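Local atomic coordinates of solute-binding protein Csal_2479 (Chromohalobacter salexigens, PDB entry 4P1L), a protein that binds D-glucuronate and is probably the periplasmic solute-binding component of a tripartite ATP-independent (TRAP) transport system that carries solutes into the cytoplasm. Residues V101-F106 with L230-C235; D152-T157 with A221-L226; D179-N184 with A298-I303. All blocks are in the same frame, centred on the assembly; numbering follows the deposited sequence. Where two conformers were deposited one is given.

Contact 1: residues V101-F106 with L230-C235; sequences VLSLPF and LILPEC. With BDP (beta-D-glucopyranuronic acid), chain C.
Apolar contact between L102, L230, L232 and P233 does most of the work where 101-106 and 230-235 run past each other almost antiparallel, 167° apart. The CD1 branch of L102 lies against the ring of P233, 4.0 Å from L102 CD1 to P233 CD, and the two side chains pass at a slant. L230 and L232 each send the CD2 methyl across to the backbone of the other segment. L232 CD2 stands 3.3 Å from L102 O and also touches the side chain of S103, while L230 CD2 comes within 3.4 Å of S103 O and packs on CA of P105. Both leucines have CG anti to the carbonyl carbon (chi1 -71° for L230, -75° for L232), and from there the CD2 branch turns toward the carbonyls of 102 and 103.

No direct hydrogen bond joins the segments; a bridging water supplies the polar link. It donates to L102 O at 2.9 Å and to L104 O at 2.8 Å, and accepts a long, weak bond from I231 N. Two carbonyls of a tight turn, itself closed by L104 N to V101 O, are satisfied in this way, whereas I231 O is buried with no partner. S103 OG is bonded to Y174 OH.

Beyond the contact, E234 carries 230-235 on into the glucuronate pocket of this family 7 solute-binding protein. Its extended chain brings OE2 to 2.6 Å from O2 of the glucuronate, which donates the bond. N88 also bonds OE2 and N86 holds OE1, so both carboxylate oxygens are gripped. Among the neighbours, L230 and L232 lean on Y174 of helix 172-181, and L104 faces helices 301-310 and 315-323. The L230-C235 segment links strand 223-230 of one sheet to strand 234-239 of the other.

Contact 2: residues D152-T157 with A221-L226; sequences DHPVET and ANYYSL
The ring of Y223 lies against the backbone of D152-P154, and Y223 gives up more surface to the contact than any other residue. H153 CA sits 3.9 Å above the ring plane of Y223, over its centre, with H153 N over the same face. At a chi1 of -61° the ring stands beside its own backbone N, opposite the carbonyl, which directs it toward the loop. Farther along the ring, Y223 CE2 is 3.4 Å from D152 O, approached obliquely. A water donates to D152 O at 3.2 Å and has only a weak link to Y223 OH. P154 follows on the same side of the ring as H153, shifted toward CD1 and CE1, with P154 CD 3.7 Å from Y223 CD1 and CG close behind.

S225, second in buried surface, makes the direct hydrogen bond of the contact. V155 N donates to S225 OG over 2.9 Å, at 160°, and V155 CB rests 3.6 Å from the same S225 OG. The loop following strand 146-150 is in this way laid along strand 223-230 of the four-stranded sheet.

On the loop itself, H153 ND1 donates to D152 OD2 at 2.5 Å, nearly straight at 176°, in the imidazole plane and to the anti lone pair of the carboxylate. NE2 of the same ring bonds D160 O, so the imidazole is fixed at both nitrogens. That ND1 and NE2 both donate is consistent with a protonated imidazole, probably favoured by the D152 carboxylate. N288, on strand 286-288, bonds both residues of the direct link, its OD1 at S225 OG and its ND2 at V155 O. The serine hydroxyl is thus held from two sides of the chemistry, by a backbone donor of the loop and by a side-chain amide of the next strand.

Contact 3: residues D179-N184 with A298-I303; sequences DEMGGN and AKMQPI
E180 brings a carboxylate side chain into a largely apolar meeting without any direct hydrogen bond or salt bridge to 298-303. It loses more surface here than any other residue of the two segments. The chain bends at chi2 (-67°), which carries the carboxylate over P302: E180 OE2 lies 3.7 Å from P302 CB. The methylene groups below serve as an apolar surface. E180 CB touches the selenomethionine methyl CE of M300 at 3.6 Å, and E180 CG meets I303 CD1 at 4.2 Å, the two chains pointing opposite ways. Polar linkage is left to a water, 2.7 Å from both E180 OE1 and K299 O; oxygens around it outnumber its protons, so the two bonds need not be made at once.

E180 and M181 lie in the last turn of helix 172-181, which ends in a Schellman motif. G182, with positive phi (127°), is its C-prime residue, and G183 N reaches back to I178 O while a weak bond joins G182 N to D179 O. At that phi and psi a CB would press on the preceding carbonyl, which accounts for glycine. Facing this helix end, A298 to Q301 form a type I beta turn between helices 293-298 and 301-310.

K299 lays its aliphatic part along the end of the helix, with K299 CD 3.4 Å from E180 O. M181, also selenomethionine, contributes its CG, 3.9 Å from M300 CE. Bends at chi2 and chi3 bring the methyl of M300 back toward the helix although its CB points away, and the same side chain packs on M177, one helical turn before M181.

Along the chain the segments come in the order 101-106, 152-157, 179-184, 221-226, 230-235 and 298-303, so contact 2 falls within the span bracketed by contact 1, while contact 3 crosses both. Centres of contacts 1 and 3 are about 16 Å apart, yet they touch: P105 CB meets M300 SE at 3.8 Å, and L104 packs on I303. Helices 172-181 and 301-310 serve both. Contact 2 lies about 22 Å from contact 1, centre to centre, joined to it by strand 223-230, and about 17 Å from contact 3 without touching it. Residues distant in sequence are thus tied together from the glucuronate site at E234 out to the periphery of the fold.

Contact 1: residues V101-F106 with L230-C235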
ATOM      1  N   VAL A 101       1.986  10.341  -6.993  1.00 16.14           N
ATOM      2  CA  VAL A 101       0.731  10.418  -7.739  1.00 14.71           C
ATOM      3  C   VAL A 101      -0.256   9.376  -7.224  1.00 14.08           C
ATOM      4  O   VAL A 101      -1.455   9.633  -7.161  1.00 14.83           O
ATOM      5  CB  VAL A 101       0.979  10.220  -9.251  1.00 18.61           C
ATOM      6  CG1 VAL A 101      -0.334  10.057 -10.010  1.00 16.62           C
ATOM      7  CG2 VAL A 101       1.767  11.409  -9.811  1.00 20.28           C
ATOM      8  N   LEU A 102       0.260   8.214  -6.823  1.00 13.78           N
ATOM      9  CA  LEU A 102      -0.563   7.109  -6.367  1.00 14.22           C
ATOM     10  C   LEU A 102      -1.199   7.377  -5.015  1.00 15.73           C
ATOM     11  O   LEU A 102      -2.134   6.689  -4.622  1.00 14.22           O
ATOM     12  CB  LEU A 102       0.276   5.825  -6.289  1.00 13.82           C
ATOM     13  CG  LEU A 102       0.883   5.408  -7.609  1.00 15.78           C
ATOM     14  CD1 LEU A 102       1.853   4.214  -7.378  1.00 14.57           C
ATOM     15  CD2 LEU A 102      -0.178   5.091  -8.654  1.00 15.30           C
ATOM     16  N   SER A 103      -0.679   8.370  -4.306  1.00 13.25           N
ATOM     17  CA  SER A 103      -1.212   8.755  -2.993  1.00 13.51           C
ATOM     18  C   SER A 103      -2.175   9.914  -3.085  1.00 15.33           C
ATOM     19  O   SER A 103      -2.644  10.410  -2.065  1.00 14.41           O
ATOM     20  CB  SER A 103      -0.062   9.108  -2.049  1.00 14.53           C
ATOM     21  OG  SER A 103       0.627   7.939  -1.669  1.00 16.23           O
ATOM     22  N   LEU A 104      -2.499  10.350  -4.299  1.00 14.44           N
ATOM     23  CA  LEU A 104      -3.573  11.320  -4.421  1.00 14.04           C
ATOM     24  C   LEU A 104      -4.894  10.624  -4.095  1.00 13.64           C
ATOM     25  O   LEU A 104      -5.214   9.591  -4.694  1.00 15.51           O
ATOM     26  CB  LEU A 104      -3.567  11.970  -5.818  1.00 14.01           C
ATOM     27  CG  LEU A 104      -2.392  12.909  -6.142  1.00 14.55           C
ATOM     28  CD1 LEU A 104      -2.273  13.199  -7.654  1.00 15.06           C
ATOM     29  CD2 LEU A 104      -2.533  14.247  -5.367  1.00 17.65           C
ATOM     30  N   PRO A 105      -5.653  11.162  -3.125  1.00 13.71           N
ATOM     31  CA  PRO A 105      -6.899  10.509  -2.720  1.00 13.10           C
ATOM     32  C   PRO A 105      -7.882  10.361  -3.879  1.00 16.35           C
ATOM     33  O   PRO A 105      -8.053  11.291  -4.674  1.00 16.18           O
ATOM     34  CB  PRO A 105      -7.452  11.426  -1.612  1.00 15.43           C
ATOM     35  CG  PRO A 105      -6.215  12.096  -1.058  1.00 14.34           C
ATOM     36  CD  PRO A 105      -5.335  12.318  -2.269  1.00 13.38           C
ATOM     37  N   PHE A 106      -8.509   9.201  -3.972  1.00 14.43           N
ATOM     38  CA  PHE A 106      -9.521   8.939  -5.012  1.00 13.04           C
ATOM     39  C   PHE A 106      -9.000   8.955  -6.450  1.00 15.83           C
ATOM     40  O   PHE A 106      -9.781   9.048  -7.391  1.00 16.81           O
ATOM     41  CB  PHE A 106     -10.710   9.927  -4.863  1.00 17.59           C
ATOM     42  CG  PHE A 106     -11.366   9.872  -3.511  1.00 16.21           C
ATOM     43  CD1 PHE A 106     -12.284   8.866  -3.210  1.00 17.71           C
ATOM     44  CD2 PHE A 106     -11.055  10.803  -2.516  1.00 14.82           C
ATOM     45  CE1 PHE A 106     -12.879   8.809  -1.975  1.00 14.34           C
ATOM     46  CE2 PHE A 106     -11.665  10.735  -1.274  1.00 17.51           C
ATOM     47  CZ  PHE A 106     -12.554   9.745  -1.000  1.00 14.46           C
ATOM     48  N   LEU A 230      -8.141   5.841  -0.595  1.00 11.92           N
ATOM     49  CA  LEU A 230      -6.842   5.522  -1.201  1.00 12.97           C
ATOM     50  C   LEU A 230      -6.880   4.099  -1.716  1.00 12.35           C
ATOM     51  O   LEU A 230      -7.398   3.204  -1.056  1.00 14.32           O
ATOM     52  CB  LEU A 230      -5.687   5.656  -0.203  1.00 11.72           C
ATOM     53  CG  LEU A 230      -5.298   7.060   0.217  1.00 11.46           C
ATOM     54  CD1 LEU A 230      -4.507   7.007   1.509  1.00 16.78           C
ATOM     55  CD2 LEU A 230      -4.546   7.788  -0.899  1.00 13.92           C
ATOM     56  N   ILE A 231      -6.350   3.916  -2.919  1.00 10.63           N
ATOM     57  CA  ILE A 231      -6.188   2.621  -3.514  1.00 15.07           C
ATOM     58  C   ILE A 231      -4.713   2.591  -3.939  1.00 16.98           C
ATOM     59  O   ILE A 231      -4.316   3.154  -4.974  1.00 17.69           O
ATOM     60  CB  ILE A 231      -7.146   2.439  -4.698  1.00 14.41           C
ATOM     61  CG1 ILE A 231      -8.579   2.304  -4.167  1.00 12.72           C
ATOM     62  CG2 ILE A 231      -6.759   1.238  -5.497  1.00 17.80           C
ATOM     63  CD1 ILE A 231      -9.650   2.518  -5.228  1.00 13.38           C
ATOM     64  N   LEU A 232      -3.896   1.985  -3.085  1.00 14.85           N
ATOM     65  CA  LEU A 232      -2.457   2.050  -3.227  1.00 11.41           C
ATOM     66  C   LEU A 232      -1.934   0.735  -3.820  1.00 12.77           C
ATOM     67  O   LEU A 232      -2.140  -0.356  -3.254  1.00 14.76           O
ATOM     68  CB  LEU A 232      -1.817   2.331  -1.874  1.00 12.64           C
ATOM     69  CG  LEU A 232      -1.960   3.801  -1.402  1.00 19.00           C
ATOM     70  CD1 LEU A 232      -1.608   3.939   0.078  1.00 17.70           C
ATOM     71  CD2 LEU A 232      -1.060   4.697  -2.264  1.00 26.54           C
ATOM     72  N   PRO A 233      -1.243   0.813  -4.974  1.00 15.50           N
ATOM     73  CA  PRO A 233      -0.524  -0.379  -5.400  1.00 14.42           C
ATOM     74  C   PRO A 233       0.607  -0.695  -4.432  1.00 11.33           C
ATOM     75  O   PRO A 233       1.051   0.197  -3.700  1.00 14.71           O
ATOM     76  CB  PRO A 233       0.065   0.025  -6.777  1.00 13.66           C
ATOM     77  CG  PRO A 233      -0.750   1.165  -7.225  1.00 11.15           C
ATOM     78  CD  PRO A 233      -1.071   1.921  -5.933  1.00 14.79           C
ATOM     79  N   GLU A 234       1.076  -1.943  -4.435  1.00 12.59           N
ATOM     80  CA  GLU A 234       2.327  -2.311  -3.793  1.00 12.33           C
ATOM     81  C   GLU A 234       3.228  -3.009  -4.815  1.00 13.50           C
ATOM     82  O   GLU A 234       2.735  -3.670  -5.727  1.00 16.41           O
ATOM     83  CB  GLU A 234       2.072  -3.242  -2.610  1.00 14.43           C
ATOM     84  CG  GLU A 234       0.969  -2.751  -1.673  1.00 13.68           C
ATOM     85  CD  GLU A 234       1.104  -3.280  -0.245  1.00 15.48           C
ATOM     86  OE1 GLU A 234       1.826  -4.296  -0.042  1.00 11.68           O
ATOM     87  OE2 GLU A 234       0.479  -2.674   0.656  1.00 16.39           O
ATOM     88  N   CYS A 235       4.545  -2.845  -4.694  1.00 14.27           N
ATOM     89  CA  CYS A 235       5.451  -3.513  -5.604  1.00 14.21           C
ATOM     90  C   CYS A 235       6.062  -4.714  -4.942  1.00 13.84           C
ATOM     91  O   CYS A 235       6.200  -4.769  -3.718  1.00 17.71           O
ATOM     92  CB  CYS A 235       6.568  -2.581  -6.082  1.00 14.28           C
ATOM     93  SG  CYS A 235       7.635  -1.934  -4.767  1.00 19.57           S
TER
HETATM   94  C1  BDP C 401      -1.056  -1.715   4.699  1.00 11.57           C
HETATM   95  C2  BDP C 401       0.138  -1.898   3.773  1.00 10.53           C
HETATM   96  C3  BDP C 401       1.378  -1.945   4.581  1.00 16.70           C
HETATM   97  C4  BDP C 401       1.474  -0.658   5.337  1.00 12.52           C
HETATM   98  C5  BDP C 401       0.227  -0.452   6.237  1.00 10.25           C
HETATM   99  C6  BDP C 401       0.254   0.872   6.999  1.00 12.94           C
HETATM  100  O2  BDP C 401      -0.058  -3.135   3.109  1.00 13.24           O
HETATM  101  O3  BDP C 401       2.535  -1.974   3.591  1.00 13.74           O
HETATM  102  O4  BDP C 401       2.661  -0.641   6.149  1.00 12.28           O
HETATM  103  O5  BDP C 401      -0.919  -0.494   5.445  1.00 11.81           O
HETATM  104  O6A BDP C 401      -0.871   1.435   7.200  1.00 13.40           O
HETATM  105  O1  BDP C 401      -2.216  -1.621   3.949  1.00 14.07           O
HETATM  106  O6B BDP C 401       1.333   1.302   7.456  1.00 15.87           O
HETATM  107  O   HOH W   1      -5.031   6.850  -4.153  1.00 16.10           O

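Contact 2: residues D152-T157 with A221-L226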
ATOM      1  N   ASP A 152     -15.025   6.263  18.125  1.00 25.42           N
ATOM      2  CA  ASP A 152     -16.066   7.140  18.676  1.00 25.02           C
ATOM      3  C   ASP A 152     -17.445   7.092  17.995  1.00 24.72           C
ATOM      4  O   ASP A 152     -18.461   6.953  18.673  1.00 26.49           O
ATOM      5  CB  ASP A 152     -15.561   8.579  18.726  1.00 27.49           C
ATOM      6  CG  ASP A 152     -16.492   9.487  19.512  1.00 40.09           C
ATOM      7  OD1 ASP A 152     -16.319   9.582  20.747  1.00 44.61           O
ATOM      8  OD2 ASP A 152     -17.404  10.093  18.897  1.00 35.20           O
ATOM      9  N   HIS A 153     -17.488   7.199  16.668  1.00 18.66           N
ATOM     10  CA  HIS A 153     -18.757   7.301  15.938  1.00 20.81           C
ATOM     11  C   HIS A 153     -18.622   6.958  14.465  1.00 22.99           C
ATOM     12  O   HIS A 153     -17.528   7.032  13.907  1.00 20.23           O
ATOM     13  CB  HIS A 153     -19.344   8.712  16.076  1.00 20.89           C
ATOM     14  CG  HIS A 153     -18.452   9.806  15.570  1.00 19.66           C
ATOM     15  ND1 HIS A 153     -17.610  10.523  16.393  1.00 22.97           N
ATOM     16  CD2 HIS A 153     -18.286  10.323  14.327  1.00 20.81           C
ATOM     17  CE1 HIS A 153     -16.977  11.446  15.685  1.00 18.96           C
ATOM     18  NE2 HIS A 153     -17.367  11.342  14.427  1.00 21.33           N
ATOM     19  N   PRO A 154     -19.737   6.600  13.823  1.00 25.59           N
ATOM     20  CA  PRO A 154     -19.696   6.403  12.376  1.00 20.47           C
ATOM     21  C   PRO A 154     -19.373   7.718  11.694  1.00 19.28           C
ATOM     22  O   PRO A 154     -19.839   8.779  12.123  1.00 21.30           O
ATOM     23  CB  PRO A 154     -21.120   5.954  12.024  1.00 23.42           C
ATOM     24  CG  PRO A 154     -21.729   5.503  13.337  1.00 27.61           C
ATOM     25  CD  PRO A 154     -21.070   6.312  14.392  1.00 26.57           C
ATOM     26  N   VAL A 155     -18.581   7.649  10.644  1.00 14.80           N
ATOM     27  CA  VAL A 155     -18.370   8.803   9.773  1.00 18.27           C
ATOM     28  C   VAL A 155     -19.291   8.710   8.567  1.00 15.57           C
ATOM     29  O   VAL A 155     -19.223   7.755   7.796  1.00 18.39           O
ATOM     30  CB  VAL A 155     -16.900   8.885   9.295  1.00 15.01           C
ATOM     31  CG1 VAL A 155     -16.767   9.914   8.169  1.00 15.98           C
ATOM     32  CG2 VAL A 155     -16.005   9.236  10.451  1.00 20.02           C
ATOM     33  N   GLU A 156     -20.177   9.687   8.432  1.00 17.45           N
ATOM     34  CA  GLU A 156     -21.177   9.687   7.381  1.00 19.02           C
ATOM     35  C   GLU A 156     -20.836  10.711   6.340  1.00 18.02           C
ATOM     36  O   GLU A 156     -21.010  10.460   5.152  1.00 19.59           O
ATOM     37  CB  GLU A 156     -22.581  10.012   7.932  1.00 17.64           C
ATOM     38  CG  GLU A 156     -23.120   9.052   8.978  1.00 16.60           C
ATOM     39  CD  GLU A 156     -23.544   7.694   8.420  1.00 17.47           C
ATOM     40  OE1 GLU A 156     -23.067   7.304   7.319  1.00 18.75           O
ATOM     41  OE2 GLU A 156     -24.387   7.030   9.093  1.00 17.40           O
ATOM     42  N   THR A 157     -20.350  11.868   6.796  1.00 16.74           N
ATOM     43  CA  THR A 157     -19.969  12.965   5.923  1.00 17.57           C
ATOM     44  C   THR A 157     -18.614  13.501   6.350  1.00 20.13           C
ATOM     45  O   THR A 157     -18.118  13.187   7.429  1.00 17.88           O
ATOM     46  CB  THR A 157     -20.978  14.123   6.003  1.00 23.47           C
ATOM     47  OG1 THR A 157     -20.960  14.662   7.326  1.00 23.96           O
ATOM     48  CG2 THR A 157     -22.375  13.646   5.694  1.00 24.14           C
ATOM     49  N   ALA A 221     -10.955   0.066  17.716  1.00 22.33           N
ATOM     50  CA  ALA A 221     -11.693   1.048  16.916  1.00 23.25           C
ATOM     51  C   ALA A 221     -12.807   0.309  16.171  1.00 17.01           C
ATOM     52  O   ALA A 221     -12.581  -0.253  15.098  1.00 23.87           O
ATOM     53  CB  ALA A 221     -10.763   1.750  15.975  1.00 22.91           C
ATOM     54  N   ASN A 222     -14.002   0.346  16.780  0.54 19.06           N
ATOM     55  CA  ASN A 222     -15.165  -0.462  16.408  0.54 23.17           C
ATOM     56  C   ASN A 222     -15.985   0.070  15.226  0.54 21.20           C
ATOM     57  O   ASN A 222     -16.862  -0.636  14.734  0.54 22.59           O
ATOM     58  CB  ASN A 222     -16.095  -0.600  17.635  0.54 24.82           C
ATOM     59  CG  ASN A 222     -16.967  -1.873  17.594  0.54 22.56           C
ATOM     60  OD1 ASN A 222     -16.457  -2.985  17.465  0.54 18.99           O
ATOM     61  ND2 ASN A 222     -18.276  -1.705  17.714  0.54 26.53           N
ATOM     62  N   TYR A 223     -15.710   1.299  14.780  1.00 18.33           N
ATOM     63  CA  TYR A 223     -16.466   1.928  13.697  1.00 16.84           C
ATOM     64  C   TYR A 223     -15.584   1.958  12.476  1.00 16.92           C
ATOM     65  O   TYR A 223     -14.501   2.520  12.513  1.00 17.70           O
ATOM     66  CB  TYR A 223     -16.847   3.361  14.043  1.00 15.49           C
ATOM     67  CG  TYR A 223     -17.721   3.443  15.278  1.00 19.02           C
ATOM     68  CD1 TYR A 223     -19.093   3.242  15.198  1.00 19.59           C
ATOM     69  CD2 TYR A 223     -17.160   3.665  16.525  1.00 19.65           C
ATOM     70  CE1 TYR A 223     -19.883   3.302  16.334  1.00 20.71           C
ATOM     71  CE2 TYR A 223     -17.950   3.711  17.675  1.00 27.94           C
ATOM     72  CZ  TYR A 223     -19.307   3.524  17.568  1.00 29.52           C
ATOM     73  OH  TYR A 223     -20.103   3.576  18.695  1.00 33.35           O
ATOM     74  N   TYR A 224     -16.049   1.349  11.396  1.00 18.76           N
ATOM     75  CA  TYR A 224     -15.322   1.344  10.145  1.00 15.50           C
ATOM     76  C   TYR A 224     -16.246   1.993   9.133  1.00 18.79           C
ATOM     77  O   TYR A 224     -17.362   1.522   8.918  1.00 16.02           O
ATOM     78  CB  TYR A 224     -14.989  -0.100   9.767  1.00 14.05           C
ATOM     79  CG  TYR A 224     -14.044  -0.290   8.595  1.00 16.14           C
ATOM     80  CD1 TYR A 224     -14.510  -0.361   7.285  1.00 24.70           C
ATOM     81  CD2 TYR A 224     -12.674  -0.427   8.802  1.00 21.27           C
ATOM     82  CE1 TYR A 224     -13.627  -0.550   6.211  1.00 26.16           C
ATOM     83  CE2 TYR A 224     -11.797  -0.602   7.739  1.00 19.18           C
ATOM     84  CZ  TYR A 224     -12.267  -0.654   6.449  1.00 18.04           C
ATOM     85  OH  TYR A 224     -11.379  -0.881   5.397  1.00 16.60           O
ATOM     86  N   SER A 225     -15.784   3.074   8.518  1.00 13.07           N
ATOM     87  CA  SER A 225     -16.639   3.853   7.603  1.00 12.99           C
ATOM     88  C   SER A 225     -15.988   3.857   6.225  1.00 15.79           C
ATOM     89  O   SER A 225     -14.840   4.261   6.094  1.00 14.60           O
ATOM     90  CB  SER A 225     -16.800   5.265   8.121  1.00 12.15           C
ATOM     91  OG  SER A 225     -17.398   5.318   9.421  1.00 13.37           O
ATOM     92  N   LEU A 226     -16.747   3.451   5.204  1.00 15.24           N
ATOM     93  CA  LEU A 226     -16.189   3.114   3.897  1.00 11.89           C
ATOM     94  C   LEU A 226     -15.918   4.327   3.003  1.00 10.66           C
ATOM     95  O   LEU A 226     -16.473   4.486   1.891  1.00 14.71           O
ATOM     96  CB  LEU A 226     -17.102   2.087   3.208  1.00 17.72           C
ATOM     97  CG  LEU A 226     -17.031   0.691   3.831  1.00 21.08           C
ATOM     98  CD1 LEU A 226     -18.235  -0.178   3.478  1.00 18.84           C
ATOM     99  CD2 LEU A 226     -15.760  -0.002   3.375  1.00 23.44           C
TER
HETATM  100  O   HOH W   2     -21.571   6.605  18.211  1.00 46.48           O

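Contact 3: residues D179-N184 with A298-I303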
ATOM      1  N   ASP A 179      -6.725  16.599   6.946  1.00 17.26           N
ATOM      2  CA  ASP A 179      -7.003  17.973   7.271  1.00 14.80           C
ATOM      3  C   ASP A 179      -8.114  18.540   6.413  1.00 15.19           C
ATOM      4  O   ASP A 179      -8.974  19.257   6.909  1.00 16.21           O
ATOM      5  CB  ASP A 179      -5.750  18.853   7.101  1.00 16.33           C
ATOM      6  CG  ASP A 179      -4.734  18.639   8.188  1.00 15.05           C
ATOM      7  OD1 ASP A 179      -4.913  17.730   9.036  1.00 16.11           O
ATOM      8  OD2 ASP A 179      -3.740  19.369   8.176  1.00 20.61           O
ATOM      9  N   GLU A 180      -8.070  18.250   5.118  1.00 15.62           N
ATOM     10  CA  GLU A 180      -9.124  18.682   4.210  1.00 15.64           C
ATOM     11  C   GLU A 180     -10.466  17.997   4.511  1.00 15.70           C
ATOM     12  O   GLU A 180     -11.522  18.581   4.291  1.00 18.48           O
ATOM     13  CB  GLU A 180      -8.719  18.408   2.766  1.00 16.22           C
ATOM     14  CG  GLU A 180      -7.567  19.332   2.266  1.00 19.69           C
ATOM     15  CD  GLU A 180      -7.961  20.796   2.138  1.00 29.32           C
ATOM     16  OE1 GLU A 180      -9.130  21.140   2.393  1.00 33.25           O
ATOM     17  OE2 GLU A 180      -7.091  21.612   1.776  1.00 36.82           O
HETATM   18  N   MSE A 181     -10.432  16.759   4.990  1.00 15.24           N
HETATM   19  CA  MSE A 181     -11.673  16.117   5.403  1.00 18.85           C
HETATM   20  C   MSE A 181     -12.271  16.793   6.625  1.00 20.93           C
HETATM   21  O   MSE A 181     -13.486  16.769   6.782  1.00 21.62           O
HETATM   22  CB  MSE A 181     -11.459  14.655   5.715  1.00 18.11           C
HETATM   23  CG  MSE A 181     -11.183  13.818   4.502  1.00 15.51           C
HETATM   24 SE   MSE A 181     -10.956  11.941   5.039  1.00 21.14          SE
HETATM   25  CE  MSE A 181     -10.622  11.171   3.291  1.00 25.65           C
ATOM     26  N   GLY A 182     -11.425  17.383   7.473  1.00 19.21           N
ATOM     27  CA  GLY A 182     -11.859  18.077   8.682  1.00 24.16           C
ATOM     28  C   GLY A 182     -11.215  17.660  10.009  1.00 23.13           C
ATOM     29  O   GLY A 182     -11.439  18.282  11.067  1.00 19.48           O
ATOM     30  N   GLY A 183     -10.421  16.604   9.990  1.00 17.02           N
ATOM     31  CA  GLY A 183      -9.826  16.106  11.218  1.00 20.15           C
ATOM     32  C   GLY A 183      -8.394  16.568  11.403  1.00 20.97           C
ATOM     33  O   GLY A 183      -7.973  17.581  10.842  1.00 19.86           O
ATOM     34  N   ASN A 184      -7.639  15.850  12.222  1.00 18.59           N
ATOM     35  CA  ASN A 184      -6.219  16.131  12.323  1.00 16.84           C
ATOM     36  C   ASN A 184      -5.492  14.799  12.279  1.00 19.50           C
ATOM     37  O   ASN A 184      -6.070  13.757  12.584  1.00 18.90           O
ATOM     38  CB  ASN A 184      -5.887  16.974  13.562  1.00 27.19           C
ATOM     39  CG  ASN A 184      -6.090  16.237  14.857  1.00 25.75           C
ATOM     40  OD1 ASN A 184      -5.165  15.613  15.388  1.00 29.25           O
ATOM     41  ND2 ASN A 184      -7.290  16.329  15.402  1.00 29.53           N
ATOM     42  N   ALA A 298     -14.596  15.718  -3.407  1.00 19.74           N
ATOM     43  CA  ALA A 298     -14.642  17.119  -3.807  1.00 18.78           C
ATOM     44  C   ALA A 298     -13.715  17.943  -2.909  1.00 20.99           C
ATOM     45  O   ALA A 298     -13.064  18.888  -3.368  1.00 20.67           O
ATOM     46  CB  ALA A 298     -16.055  17.650  -3.746  1.00 19.00           C
ATOM     47  N   LYS A 299     -13.632  17.569  -1.636  1.00 17.43           N
ATOM     48  CA  LYS A 299     -12.758  18.289  -0.709  1.00 18.51           C
ATOM     49  C   LYS A 299     -11.260  18.116  -0.996  1.00 16.90           C
ATOM     50  O   LYS A 299     -10.429  18.827  -0.415  1.00 13.74           O
ATOM     51  CB  LYS A 299     -13.064  17.863   0.723  1.00 21.00           C
ATOM     52  CG  LYS A 299     -14.354  18.473   1.250  1.00 28.31           C
ATOM     53  CD  LYS A 299     -14.494  18.190   2.713  1.00 31.58           C
ATOM     54  CE  LYS A 299     -15.161  19.340   3.456  1.00 40.19           C
ATOM     55  NZ  LYS A 299     -16.528  19.567   2.968  1.00 43.07           N
HETATM   56  N   MSE A 300     -10.909  17.152  -1.850  1.00 17.69           N
HETATM   57  CA  MSE A 300      -9.510  16.872  -2.155  1.00 14.59           C
HETATM   58  C   MSE A 300      -8.904  17.772  -3.240  1.00 16.47           C
HETATM   59  O   MSE A 300      -7.692  17.735  -3.476  1.00 20.34           O
HETATM   60  CB  MSE A 300      -9.325  15.411  -2.574  1.00 16.19           C
HETATM   61  CG  MSE A 300      -9.952  14.415  -1.621  1.00 15.48           C
HETATM   62 SE   MSE A 300      -9.056  14.395   0.152  1.00 20.89          SE
HETATM   63  CE  MSE A 300     -10.192  15.571   1.153  1.00 21.76           C
ATOM     64  N   GLN A 301      -9.726  18.585  -3.889  1.00 21.12           N
ATOM     65  CA  GLN A 301      -9.259  19.419  -5.003  1.00 20.88           C
ATOM     66  C   GLN A 301      -7.975  20.225  -4.729  1.00 17.34           C
ATOM     67  O   GLN A 301      -7.065  20.258  -5.574  1.00 19.03           O
ATOM     68  CB  GLN A 301     -10.378  20.363  -5.466  1.00 24.54           C
ATOM     69  CG  GLN A 301     -10.063  21.055  -6.799  1.00 26.37           C
ATOM     70  CD  GLN A 301      -9.961  20.066  -7.946  1.00 31.47           C
ATOM     71  OE1 GLN A 301     -10.881  19.289  -8.199  1.00 35.45           O
ATOM     72  NE2 GLN A 301      -8.826  20.075  -8.633  1.00 28.77           N
ATOM     73  N   PRO A 302      -7.873  20.863  -3.549  1.00 19.82           N
ATOM     74  CA  PRO A 302      -6.673  21.660  -3.276  1.00 21.02           C
ATOM     75  C   PRO A 302      -5.421  20.810  -3.265  1.00 16.42           C
ATOM     76  O   PRO A 302      -4.340  21.307  -3.589  1.00 20.25           O
ATOM     77  CB  PRO A 302      -6.924  22.220  -1.865  1.00 20.29           C
ATOM     78  CG  PRO A 302      -8.414  22.210  -1.722  1.00 23.23           C
ATOM     79  CD  PRO A 302      -8.882  21.005  -2.478  1.00 24.59           C
ATOM     80  N   ILE A 303      -5.564  19.539  -2.885  1.00 15.60           N
ATOM     81  CA  ILE A 303      -4.437  18.614  -2.870  1.00 14.85           C
ATOM     82  C   ILE A 303      -3.926  18.383  -4.300  1.00 14.71           C
ATOM     83  O   ILE A 303      -2.716  18.423  -4.578  1.00 13.96           O
ATOM     84  CB  ILE A 303      -4.818  17.290  -2.166  1.00 13.92           C
ATOM     85  CG1 ILE A 303      -5.227  17.598  -0.720  1.00 14.76           C
ATOM     86  CG2 ILE A 303      -3.659  16.346  -2.171  1.00 17.26           C
ATOM     87  CD1 ILE A 303      -5.641  16.355   0.098  1.00 15.53           C
TER
HETATM   88  O   HOH W   3     -11.155  21.151   0.633  1.00 31.68           O